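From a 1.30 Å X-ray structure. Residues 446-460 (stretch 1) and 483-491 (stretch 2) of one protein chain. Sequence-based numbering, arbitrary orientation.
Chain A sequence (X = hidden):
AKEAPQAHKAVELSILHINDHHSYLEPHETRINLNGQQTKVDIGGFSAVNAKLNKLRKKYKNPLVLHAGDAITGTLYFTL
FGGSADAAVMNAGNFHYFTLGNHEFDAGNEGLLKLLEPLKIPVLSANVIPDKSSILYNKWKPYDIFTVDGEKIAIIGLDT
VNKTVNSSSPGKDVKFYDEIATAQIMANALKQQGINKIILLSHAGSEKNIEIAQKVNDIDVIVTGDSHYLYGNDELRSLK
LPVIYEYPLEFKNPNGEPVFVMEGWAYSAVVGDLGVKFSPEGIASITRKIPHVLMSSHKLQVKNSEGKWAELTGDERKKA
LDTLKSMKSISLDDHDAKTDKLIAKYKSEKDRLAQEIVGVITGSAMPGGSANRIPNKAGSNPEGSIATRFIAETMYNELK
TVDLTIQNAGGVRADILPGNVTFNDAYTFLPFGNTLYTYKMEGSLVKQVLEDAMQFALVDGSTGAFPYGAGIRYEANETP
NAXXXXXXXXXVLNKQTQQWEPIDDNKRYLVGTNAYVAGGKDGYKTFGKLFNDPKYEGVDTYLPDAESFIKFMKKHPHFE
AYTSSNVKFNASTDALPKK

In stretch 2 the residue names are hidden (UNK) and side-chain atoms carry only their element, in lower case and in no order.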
# COMPACT_ATOMS: atom_id res chain seq x y z
N VAL A 446 17.10 12.29 24.81
CA VAL A 446 16.27 13.28 25.50
C VAL A 446 17.01 13.74 26.75
O VAL A 446 17.09 14.94 27.02
CB VAL A 446 14.88 12.73 25.87
CG1 VAL A 446 14.10 13.77 26.69
CG2 VAL A 446 14.11 12.35 24.61
N LYS A 447 17.55 12.79 27.51
CA LYS A 447 18.36 13.14 28.68
C LYS A 447 19.52 14.05 28.27
O LYS A 447 19.76 15.08 28.91
CB LYS A 447 18.90 11.88 29.37
CG LYS A 447 17.85 11.07 30.12
CD LYS A 447 18.48 9.84 30.77
CE LYS A 447 17.49 9.09 31.66
NZ LYS A 447 18.04 7.78 32.15
N GLN A 448 20.22 13.67 27.21
CA GLN A 448 21.38 14.43 26.77
C GLN A 448 21.05 15.87 26.37
O GLN A 448 21.79 16.79 26.68
CB GLN A 448 22.13 13.72 25.64
CG GLN A 448 23.47 14.34 25.35
CD GLN A 448 24.40 14.31 26.56
OE1 GLN A 448 24.75 13.24 27.06
NE2 GLN A 448 24.80 15.49 27.02
N VAL A 449 19.93 16.07 25.68
CA VAL A 449 19.61 17.44 25.27
C VAL A 449 19.28 18.32 26.48
O VAL A 449 19.63 19.50 26.50
CB VAL A 449 18.51 17.52 24.17
CG1 VAL A 449 17.14 17.24 24.73
CG2 VAL A 449 18.55 18.89 23.49
N LEU A 450 18.64 17.75 27.51
CA LEU A 450 18.41 18.49 28.76
C LEU A 450 19.74 18.84 29.41
O LEU A 450 19.92 19.96 29.90
CB LEU A 450 17.55 17.68 29.73
CG LEU A 450 16.11 17.40 29.29
CD1 LEU A 450 15.39 16.51 30.29
CD2 LEU A 450 15.34 18.70 29.07
N GLU A 451 20.67 17.89 29.41
CA GLU A 451 22.00 18.16 29.96
C GLU A 451 22.69 19.28 29.18
O GLU A 451 23.30 20.19 29.77
CB GLU A 451 22.85 16.89 29.96
CG GLU A 451 22.34 15.74 30.86
CD GLU A 451 22.72 15.89 32.33
OE1 GLU A 451 23.47 16.82 32.69
OE2 GLU A 451 22.27 15.03 33.13
N ASP A 452 22.60 19.22 27.85
CA ASP A 452 23.19 20.25 27.00
C ASP A 452 22.64 21.63 27.34
O ASP A 452 23.39 22.60 27.51
CB ASP A 452 22.89 19.97 25.52
CG ASP A 452 23.50 18.66 25.01
OD1 ASP A 452 24.48 18.16 25.60
OD2 ASP A 452 22.99 18.14 24.00
N ALA A 453 21.31 21.72 27.42
CA ALA A 453 20.66 23.00 27.64
C ALA A 453 21.03 23.60 29.00
O ALA A 453 21.32 24.79 29.09
CB ALA A 453 19.16 22.86 27.50
N MET A 454 21.02 22.77 30.04
CA MET A 454 21.42 23.23 31.37
C MET A 454 22.87 23.69 31.41
O MET A 454 23.19 24.70 32.06
CB MET A 454 21.18 22.13 32.42
CG MET A 454 19.72 21.92 32.75
SD MET A 454 19.47 20.84 34.17
CE MET A 454 19.93 19.25 33.47
N GLN A 455 23.75 22.97 30.73
CA GLN A 455 25.16 23.36 30.67
C GLN A 455 25.35 24.75 30.04
O GLN A 455 26.14 25.56 30.54
CB GLN A 455 25.98 22.31 29.91
CG GLN A 455 27.42 22.71 29.62
CD GLN A 455 28.29 22.83 30.87
OE1 GLN A 455 27.92 22.34 31.94
NE2 GLN A 455 29.44 23.47 30.73
N PHE A 456 24.63 25.02 28.96
CA PHE A 456 24.70 26.32 28.30
C PHE A 456 24.12 27.41 29.21
O PHE A 456 24.70 28.48 29.36
CB PHE A 456 23.96 26.29 26.96
CG PHE A 456 24.33 27.41 26.02
CD1 PHE A 456 25.48 27.35 25.26
CD2 PHE A 456 23.50 28.51 25.87
CE1 PHE A 456 25.81 28.37 24.38
CE2 PHE A 456 23.83 29.54 24.99
CZ PHE A 456 24.99 29.46 24.25
N ALA A 457 22.99 27.12 29.84
CA ALA A 457 22.32 28.09 30.71
C ALA A 457 23.14 28.48 31.93
O ALA A 457 23.13 29.63 32.36
CB ALA A 457 20.95 27.56 31.15
N LEU A 458 23.85 27.50 32.49
CA LEU A 458 24.51 27.68 33.78
C LEU A 458 25.98 28.06 33.65
O LEU A 458 26.54 28.69 34.55
CB LEU A 458 24.39 26.39 34.60
CG LEU A 458 22.98 26.00 35.04
CD1 LEU A 458 22.94 24.55 35.46
CD2 LEU A 458 22.49 26.92 36.15
N VAL A 459 26.61 27.68 32.54
CA VAL A 459 28.05 27.86 32.41
C VAL A 459 28.50 28.53 31.11
O VAL A 459 29.14 29.57 31.14
CB VAL A 459 28.80 26.51 32.55
CG1 VAL A 459 30.31 26.72 32.41
CG2 VAL A 459 28.48 25.86 33.89
N ASP A 460 28.17 27.92 29.98
CA ASP A 460 28.78 28.29 28.70
C ASP A 460 28.13 29.48 27.98
O ASP A 460 28.77 30.13 27.15
CB ASP A 460 28.82 27.09 27.76
CG ASP A 460 29.66 25.95 28.30
OD1 ASP A 460 30.63 26.22 29.04
OD2 ASP A 460 29.35 24.79 27.98
N UNK A 483 30.10 11.80 37.28
CA UNK A 483 30.03 11.43 35.87
C UNK A 483 29.75 12.63 34.96
O UNK A 483 29.59 12.48 33.75
o UNK A 483 30.95 8.67 34.71
c UNK A 483 29.28 9.03 36.38
c UNK A 483 28.98 10.34 35.65
o UNK A 483 31.03 7.42 36.51
c UNK A 483 30.51 8.32 35.83
N UNK A 484 29.68 13.81 35.56
CA UNK A 484 29.47 15.04 34.81
C UNK A 484 28.02 15.35 34.50
O UNK A 484 27.73 16.25 33.70
N UNK A 485 27.10 14.64 35.15
CA UNK A 485 25.67 14.77 34.88
C UNK A 485 24.93 15.58 35.95
O UNK A 485 25.22 15.46 37.14
c UNK A 485 25.64 12.51 33.68
c UNK A 485 26.02 12.19 31.21
n UNK A 485 25.60 12.57 29.83
c UNK A 485 25.02 13.39 34.76
c UNK A 485 25.40 13.08 32.28
N UNK A 486 23.98 16.40 35.52
CA UNK A 486 23.14 17.16 36.44
C UNK A 486 21.79 16.50 36.71
O UNK A 486 21.16 16.76 37.74
n UNK A 486 26.92 22.77 34.82
n UNK A 486 25.72 21.32 33.50
c UNK A 486 23.84 20.90 35.58
n UNK A 486 25.02 21.78 35.65
c UNK A 486 24.19 19.45 35.88
c UNK A 486 25.89 21.95 34.66
c UNK A 486 22.93 18.59 35.93
N UNK A 487 21.31 15.67 35.79
CA UNK A 487 19.99 15.06 35.96
C UNK A 487 19.93 14.08 37.13
O UNK A 487 20.83 13.26 37.32
c UNK A 487 17.80 16.07 33.95
c UNK A 487 19.06 15.32 33.55
c UNK A 487 19.52 14.38 34.67
c UNK A 487 18.83 14.53 32.27
N UNK A 488 18.84 14.18 37.89
CA UNK A 488 18.59 13.30 39.03
C UNK A 488 17.49 12.29 38.68
O UNK A 488 17.61 11.10 38.96
c UNK A 488 17.71 13.19 41.40
c UNK A 488 19.33 14.97 40.74
c UNK A 488 18.18 14.11 40.27
N UNK A 489 16.42 12.78 38.06
CA UNK A 489 15.32 11.92 37.63
C UNK A 489 14.62 12.54 36.42
O UNK A 489 14.57 13.76 36.29
c UNK A 489 14.32 11.75 38.78
o UNK A 489 13.65 12.96 39.08
N UNK A 490 14.09 11.68 35.55
CA UNK A 490 13.31 12.14 34.40
C UNK A 490 12.10 11.23 34.21
O UNK A 490 12.24 10.01 34.15
c UNK A 490 14.14 12.15 33.10
c UNK A 490 13.29 12.65 31.94
c UNK A 490 15.38 13.01 33.26
N UNK A 491 10.92 11.83 34.15
CA UNK A 491 9.68 11.11 33.91
C UNK A 491 8.98 11.63 32.67
O UNK A 491 9.07 12.82 32.35
c UNK A 491 8.74 11.24 35.11
o UNK A 491 7.49 10.53 37.95
o UNK A 491 8.80 12.29 38.14
c UNK A 491 8.47 11.21 37.59
c UNK A 491 9.29 10.72 36.42
O HOH W 1 26.55 15.26 29.50
O HOH W 2 23.75 19.57 32.50
O HOH W 3 26.00 16.97 31.59

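Position 483 carries three carbons, the third bearing two oxygens: a carboxylate on a two-carbon stem, hence glutamate. E483 stays out of reach of the helix and only leads into the turn.

Position 484 has no side-chain atoms, so it is glycine. Its phi/psi of 84/12 would jam a CB against the carbonyl O of the residue before, so the backbone alone calls for G484. Its O accepts from water 3, which also donates to E451 OE1, each at 2.8 Å.

Position 485 shows four carbons in a row ending in a nitrogen that lies 3.0 Å from Q448 OE1; the chain is that of lysine. The angle between K485 NZ and Q448 OE1 is too poor for a hydrogen bond. Water 1 makes the link instead, accepting from K485 NZ at 2.9 Å and from Q448 NE2 at 3.0 Å.

Position 486 has three carbons, a nitrogen, then a carbon with two more nitrogens, one of them 2.9 Å from Q455 OE1; that guanidinium means arginine. R486 is buried and reaches along the helix. Its NH1 and NH2 both donate to Q455 OE1, at 2.9 and 3.1 Å, with that oxygen at the edge of the group, near its plane. L458 CD1 covers one face, 3.5 Å from R486 NE, and M454 O lies over the same face. Water 2 accepts from R486 NH1 and donates to both E451 O and E451 OE1, all at 2.8 Å.

Position 487 has four carbons forked at the second, one tip carbon 4.2 Å from L450 CB and the other 3.9 Å from M454 CE, the pattern of leucine. L487 points toward the helix, and its CD1, the tip near L450, also sits 3.5 Å from K447 O.

Position 488 is one carbon carrying two more, valine; V488 points away and touches a crystal neighbour. At 489 a carbon and an oxygen make serine, and S489 also points away.

Position 490 repeats the three-carbon fork, one branch carbon 4.4 Å from K447 CG: another valine. V490 turns back toward the helix, and the branch near K447 is its CG2. Position 491, with three carbons and two terminal oxygens, is glutamate; E491 is out of reach.

The contact is organised around one buried carboxylate. E451 OE1 accepts from R486 N and E451 OE2 from L487 N, both at 2.9 Å, so a helix side chain satisfies two successive backbone amides where the loop enters the strand. With the backbone held there, R486 runs toward Q455 and L487 packs against L450 and M454. The rule is compact: pin the strand's entry by its amides, then let neighbouring side chains supply polar reach and apolar packing.

Stretch 2 (483-491) EGKRLVSVE
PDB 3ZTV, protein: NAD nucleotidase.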